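Local coordinates for metallo-beta-lactamase domain-containing protein (Thermotoga maritima, PDB 3H3E) that binds zinc and is probably a metal-dependent hydrolase of the metallo-beta-lactamase superfamily, although its substrate is not established, at residues 81-90 with 113-124. The protein carries 2 engineered substitutions. Numbering follows the deposited sequence.
Sequences LSGKRVWLRK and YNTGKFVIERIT. Engineered in segment 113-124: Tyr113 (natural residue Lys).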
loop_
_atom_site.group_PDB
_atom_site.type_symbol
_atom_site.label_atom_id
_atom_site.label_comp_id
_atom_site.label_asym_id
_atom_site.label_seq_id
_atom_site.Cartn_x
_atom_site.Cartn_y
_atom_site.Cartn_z
ATOM N N LEU A 81 -6.613 -15.871 -7.229
ATOM C CA LEU A 81 -6.919 -15.284 -8.528
ATOM C C LEU A 81 -6.191 -16.020 -9.646
ATOM O O LEU A 81 -5.133 -16.607 -9.422
ATOM C CB LEU A 81 -6.555 -13.800 -8.552
ATOM C CG LEU A 81 -7.244 -12.913 -7.511
ATOM C CD1 LEU A 81 -6.658 -11.519 -7.556
ATOM C CD2 LEU A 81 -8.770 -12.883 -7.706
ATOM N N SER A 82 -6.790 -16.001 -10.837
ATOM C CA SER A 82 -6.172 -16.501 -12.045
ATOM C C SER A 82 -6.383 -15.470 -13.154
ATOM O O SER A 82 -7.383 -14.743 -13.179
ATOM C CB SER A 82 -6.794 -17.834 -12.475
ATOM O OG SER A 82 -6.949 -18.749 -11.409
ATOM N N GLY A 83 -5.436 -15.413 -14.078
ATOM C CA GLY A 83 -5.582 -14.611 -15.276
ATOM C C GLY A 83 -5.446 -13.117 -15.087
ATOM O O GLY A 83 -5.684 -12.353 -16.012
ATOM N N LYS A 84 -5.076 -12.687 -13.889
ATOM C CA LYS A 84 -4.850 -11.269 -13.652
ATOM C C LYS A 84 -3.505 -10.871 -14.231
ATOM O O LYS A 84 -2.650 -11.715 -14.473
ATOM C CB LYS A 84 -4.893 -10.951 -12.154
ATOM C CG LYS A 84 -6.177 -11.394 -11.462
ATOM C CD LYS A 84 -7.382 -10.571 -11.884
ATOM C CE LYS A 84 -8.666 -11.257 -11.495
ATOM N NZ LYS A 84 -9.881 -10.498 -11.890
ATOM N N ARG A 85 -3.337 -9.580 -14.466
ATOM C CA ARG A 85 -2.057 -9.012 -14.830
ATOM C C ARG A 85 -1.490 -8.388 -13.567
ATOM O O ARG A 85 -2.003 -7.391 -13.064
ATOM C CB ARG A 85 -2.282 -7.941 -15.871
ATOM C CG ARG A 85 -1.046 -7.373 -16.477
ATOM C CD ARG A 85 -1.462 -6.154 -17.214
ATOM N NE ARG A 85 -0.580 -5.839 -18.321
ATOM C CZ ARG A 85 -0.766 -4.801 -19.123
ATOM N NH1 ARG A 85 -1.808 -3.993 -18.928
ATOM N NH2 ARG A 85 0.089 -4.577 -20.110
ATOM N N VAL A 86 -0.444 -9.000 -13.034
ATOM C CA VAL A 86 0.081 -8.605 -11.736
ATOM C C VAL A 86 1.287 -7.718 -11.903
ATOM O O VAL A 86 2.305 -8.144 -12.448
ATOM C CB VAL A 86 0.496 -9.814 -10.902
ATOM C CG1 VAL A 86 1.083 -9.341 -9.591
ATOM C CG2 VAL A 86 -0.686 -10.738 -10.686
ATOM N N TRP A 87 1.157 -6.478 -11.440
ATOM C CA TRP A 87 2.219 -5.492 -11.550
ATOM C C TRP A 87 3.068 -5.524 -10.303
ATOM O O TRP A 87 2.632 -5.055 -9.258
ATOM C CB TRP A 87 1.618 -4.106 -11.674
ATOM C CG TRP A 87 0.811 -3.902 -12.899
ATOM C CD1 TRP A 87 -0.359 -4.501 -13.203
ATOM C CD2 TRP A 87 1.105 -3.015 -13.984
ATOM N NE1 TRP A 87 -0.818 -4.061 -14.418
ATOM C CE2 TRP A 87 0.064 -3.137 -14.915
ATOM C CE3 TRP A 87 2.155 -2.136 -14.261
ATOM C CZ2 TRP A 87 0.032 -2.412 -16.108
ATOM C CZ3 TRP A 87 2.124 -1.414 -15.453
ATOM C CH2 TRP A 87 1.070 -1.561 -16.357
ATOM N N LEU A 88 4.272 -6.074 -10.415
ATOM C CA LEU A 88 5.188 -6.135 -9.295
ATOM C C LEU A 88 6.603 -5.741 -9.700
ATOM O O LEU A 88 6.966 -5.822 -10.872
ATOM C CB LEU A 88 5.195 -7.535 -8.689
ATOM C CG LEU A 88 5.707 -8.700 -9.538
ATOM C CD1 LEU A 88 6.083 -9.854 -8.647
ATOM C CD2 LEU A 88 4.673 -9.132 -10.562
ATOM N N ARG A 89 7.394 -5.306 -8.724
ATOM C CA ARG A 89 8.807 -5.053 -8.939
ATOM C C ARG A 89 9.600 -6.367 -8.979
ATOM O O ARG A 89 9.336 -7.276 -8.204
ATOM C CB ARG A 89 9.367 -4.149 -7.845
ATOM C CG ARG A 89 8.763 -2.771 -7.801
ATOM C CD ARG A 89 9.774 -1.712 -7.364
ATOM N NE ARG A 89 10.210 -0.911 -8.502
ATOM C CZ ARG A 89 11.472 -0.773 -8.876
ATOM N NH1 ARG A 89 12.446 -1.358 -8.193
ATOM N NH2 ARG A 89 11.761 -0.033 -9.924
ATOM N N LYS A 90 10.582 -6.454 -9.874
ATOM C CA LYS A 90 11.403 -7.654 -9.968
ATOM C C LYS A 90 11.831 -8.144 -8.594
ATOM O O LYS A 90 11.856 -9.339 -8.342
ATOM C CB LYS A 90 12.629 -7.437 -10.865
ATOM C CG LYS A 90 12.329 -7.490 -12.363
ATOM C CD LYS A 90 13.610 -7.473 -13.205
ATOM C CE LYS A 90 13.445 -8.224 -14.542
ATOM N NZ LYS A 90 13.163 -9.702 -14.404
ATOM N N TYR A 113 -0.580 -19.185 -12.483
ATOM C CA TYR A 113 -1.992 -18.907 -12.744
ATOM C C TYR A 113 -2.258 -17.509 -13.273
ATOM O O TYR A 113 -3.315 -17.232 -13.858
ATOM C CB TYR A 113 -2.790 -19.091 -11.461
ATOM C CG TYR A 113 -2.798 -20.505 -10.979
ATOM C CD1 TYR A 113 -3.518 -21.478 -11.652
ATOM C CD2 TYR A 113 -2.072 -20.877 -9.859
ATOM C CE1 TYR A 113 -3.523 -22.783 -11.223
ATOM C CE2 TYR A 113 -2.076 -22.186 -9.415
ATOM C CZ TYR A 113 -2.806 -23.139 -10.106
ATOM O OH TYR A 113 -2.814 -24.447 -9.674
ATOM N N ASN A 114 -1.299 -16.626 -13.038
ATOM C CA ASN A 114 -1.399 -15.237 -13.450
ATOM C C ASN A 114 -0.227 -14.838 -14.327
ATOM O O ASN A 114 0.632 -15.650 -14.650
ATOM C CB ASN A 114 -1.461 -14.320 -12.230
ATOM C CG ASN A 114 -2.685 -14.559 -11.388
ATOM O OD1 ASN A 114 -3.797 -14.241 -11.789
ATOM N ND2 ASN A 114 -2.486 -15.113 -10.208
ATOM N N THR A 115 -0.203 -13.566 -14.691
ATOM C CA THR A 115 0.747 -13.032 -15.649
ATOM C C THR A 115 1.448 -11.866 -14.991
ATOM O O THR A 115 0.808 -10.923 -14.545
ATOM C CB THR A 115 0.013 -12.524 -16.905
ATOM O OG1 THR A 115 -0.855 -13.552 -17.398
ATOM C CG2 THR A 115 0.990 -12.112 -17.983
ATOM N N GLY A 116 2.769 -11.938 -14.921
ATOM C CA GLY A 116 3.566 -10.909 -14.278
ATOM C C GLY A 116 3.878 -9.755 -15.207
ATOM O O GLY A 116 4.236 -9.952 -16.369
ATOM N N LYS A 117 3.700 -8.541 -14.702
ATOM C CA LYS A 117 4.170 -7.356 -15.393
ATOM C C LYS A 117 5.191 -6.724 -14.476
ATOM O O LYS A 117 4.851 -6.202 -13.414
ATOM C CB LYS A 117 3.019 -6.396 -15.665
ATOM C CG LYS A 117 3.457 -5.002 -16.075
ATOM C CD LYS A 117 3.670 -4.900 -17.568
ATOM C CE LYS A 117 3.604 -3.463 -18.050
ATOM N NZ LYS A 117 3.261 -3.431 -19.508
ATOM N N PHE A 118 6.451 -6.808 -14.868
ATOM C CA PHE A 118 7.541 -6.366 -14.005
ATOM C C PHE A 118 7.853 -4.889 -14.142
ATOM O O PHE A 118 8.061 -4.374 -15.246
ATOM C CB PHE A 118 8.776 -7.237 -14.212
ATOM C CG PHE A 118 8.608 -8.613 -13.665
ATOM C CD1 PHE A 118 8.293 -9.669 -14.497
ATOM C CD2 PHE A 118 8.694 -8.840 -12.294
ATOM C CE1 PHE A 118 8.101 -10.943 -13.977
ATOM C CE2 PHE A 118 8.512 -10.097 -11.768
ATOM C CZ PHE A 118 8.214 -11.154 -12.608
ATOM N N VAL A 119 7.854 -4.210 -12.999
ATOM C CA VAL A 119 8.007 -2.768 -12.957
ATOM C C VAL A 119 9.460 -2.444 -12.638
ATOM O O VAL A 119 9.976 -2.858 -11.603
ATOM C CB VAL A 119 7.024 -2.176 -11.932
ATOM C CG1 VAL A 119 7.254 -0.703 -11.727
ATOM C CG2 VAL A 119 5.607 -2.418 -12.401
ATOM N N ILE A 120 10.129 -1.742 -13.555
ATOM C CA ILE A 120 11.554 -1.426 -13.419
ATOM C C ILE A 120 11.836 0.058 -13.217
ATOM O O ILE A 120 12.728 0.426 -12.463
ATOM C CB ILE A 120 12.317 -1.791 -14.672
ATOM C CG1 ILE A 120 11.592 -2.881 -15.452
ATOM C CG2 ILE A 120 13.744 -2.184 -14.326
ATOM C CD1 ILE A 120 12.057 -2.949 -16.890
ATOM N N GLU A 121 11.083 0.904 -13.908
ATOM C CA GLU A 121 11.259 2.351 -13.844
ATOM C C GLU A 121 10.982 2.961 -12.461
ATOM O O GLU A 121 10.346 2.336 -11.616
ATOM C CB GLU A 121 10.349 3.019 -14.876
ATOM C CG GLU A 121 10.260 2.305 -16.211
ATOM C CD GLU A 121 11.605 2.158 -16.871
ATOM O OE1 GLU A 121 12.593 2.678 -16.309
ATOM O OE2 GLU A 121 11.680 1.521 -17.947
ATOM N N ARG A 122 11.454 4.191 -12.250
ATOM C CA ARG A 122 11.121 4.963 -11.053
ATOM C C ARG A 122 9.659 5.392 -11.110
ATOM O O ARG A 122 8.971 5.393 -10.099
ATOM C CB ARG A 122 12.006 6.212 -10.915
ATOM C CG ARG A 122 13.530 5.998 -10.918
ATOM C CD ARG A 122 14.070 5.324 -9.646
ATOM N NE ARG A 122 14.015 6.169 -8.449
ATOM C CZ ARG A 122 13.338 5.866 -7.337
ATOM N NH1 ARG A 122 12.651 4.728 -7.252
ATOM N NH2 ARG A 122 13.356 6.704 -6.304
ATOM N N ILE A 123 9.199 5.772 -12.297
ATOM C CA ILE A 123 7.803 6.150 -12.520
ATOM C C ILE A 123 7.255 5.350 -13.682
ATOM O O ILE A 123 7.838 5.343 -14.764
ATOM C CB ILE A 123 7.622 7.658 -12.849
ATOM C CG1 ILE A 123 8.028 8.538 -11.673
ATOM C CG2 ILE A 123 6.190 7.966 -13.200
ATOM C CD1 ILE A 123 9.389 9.175 -11.831
ATOM N N THR A 124 6.139 4.668 -13.459
ATOM C CA THR A 124 5.530 3.847 -14.493
ATOM C C THR A 124 4.071 4.236 -14.632
ATOM O O THR A 124 3.333 4.220 -13.654
ATOM C CB THR A 124 5.629 2.361 -14.142
ATOM O OG1 THR A 124 6.990 1.939 -14.249
ATOM C CG2 THR A 124 4.782 1.532 -15.081
HETATM O O HOH W 1 12.016 -4.238 -10.755
#
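Strands 85-89 and 115-119 run parallel, 34° between their N-to-C directions, Arg85 to Leu88 pairing with Thr115 to Phe118 through backbone bonds including Val86 N to Thr115 O and Lys117 N to Val86 O (each 2.7 Å). Ahead of the strands, Asn114 braces residues 81-84 with both ends of its amide: OD1 accepts Lys84 N at 2.9 Å on an in-plane lone pair, while ND2 reaches Leu81 O from above the carbonyl plane.

On one face of the sheet, Lys117 CG lies 3.7 Å from the centroid of Trp87's six-membered ring, a CH-pi contact. The bend at chi2 (87°) carries the lysine along the ring, whereas Val119 CG2 comes to the indole edge. The other face has Leu88 CG against Phe118 CE2 (3.8 Å). Lys90, just past the strand, puts NZ over the Phe118 ring, 4.9 Å from its centroid, a cation-pi contact. Arg89, its side chain about 8 Å from that of zinc-binding His69, donates from NH2 to Glu121 O (3.2 Å), above that carbonyl's plane.

Strand 115-119 is outermost, within this chain, in one large mixed sheet of the metallo-beta-lactamase alpha-beta/beta-alpha sandwich; helix 107-113 touches Leu88 and Phe118, and Leu132 of strand 130-133 meets Trp87 and Val119.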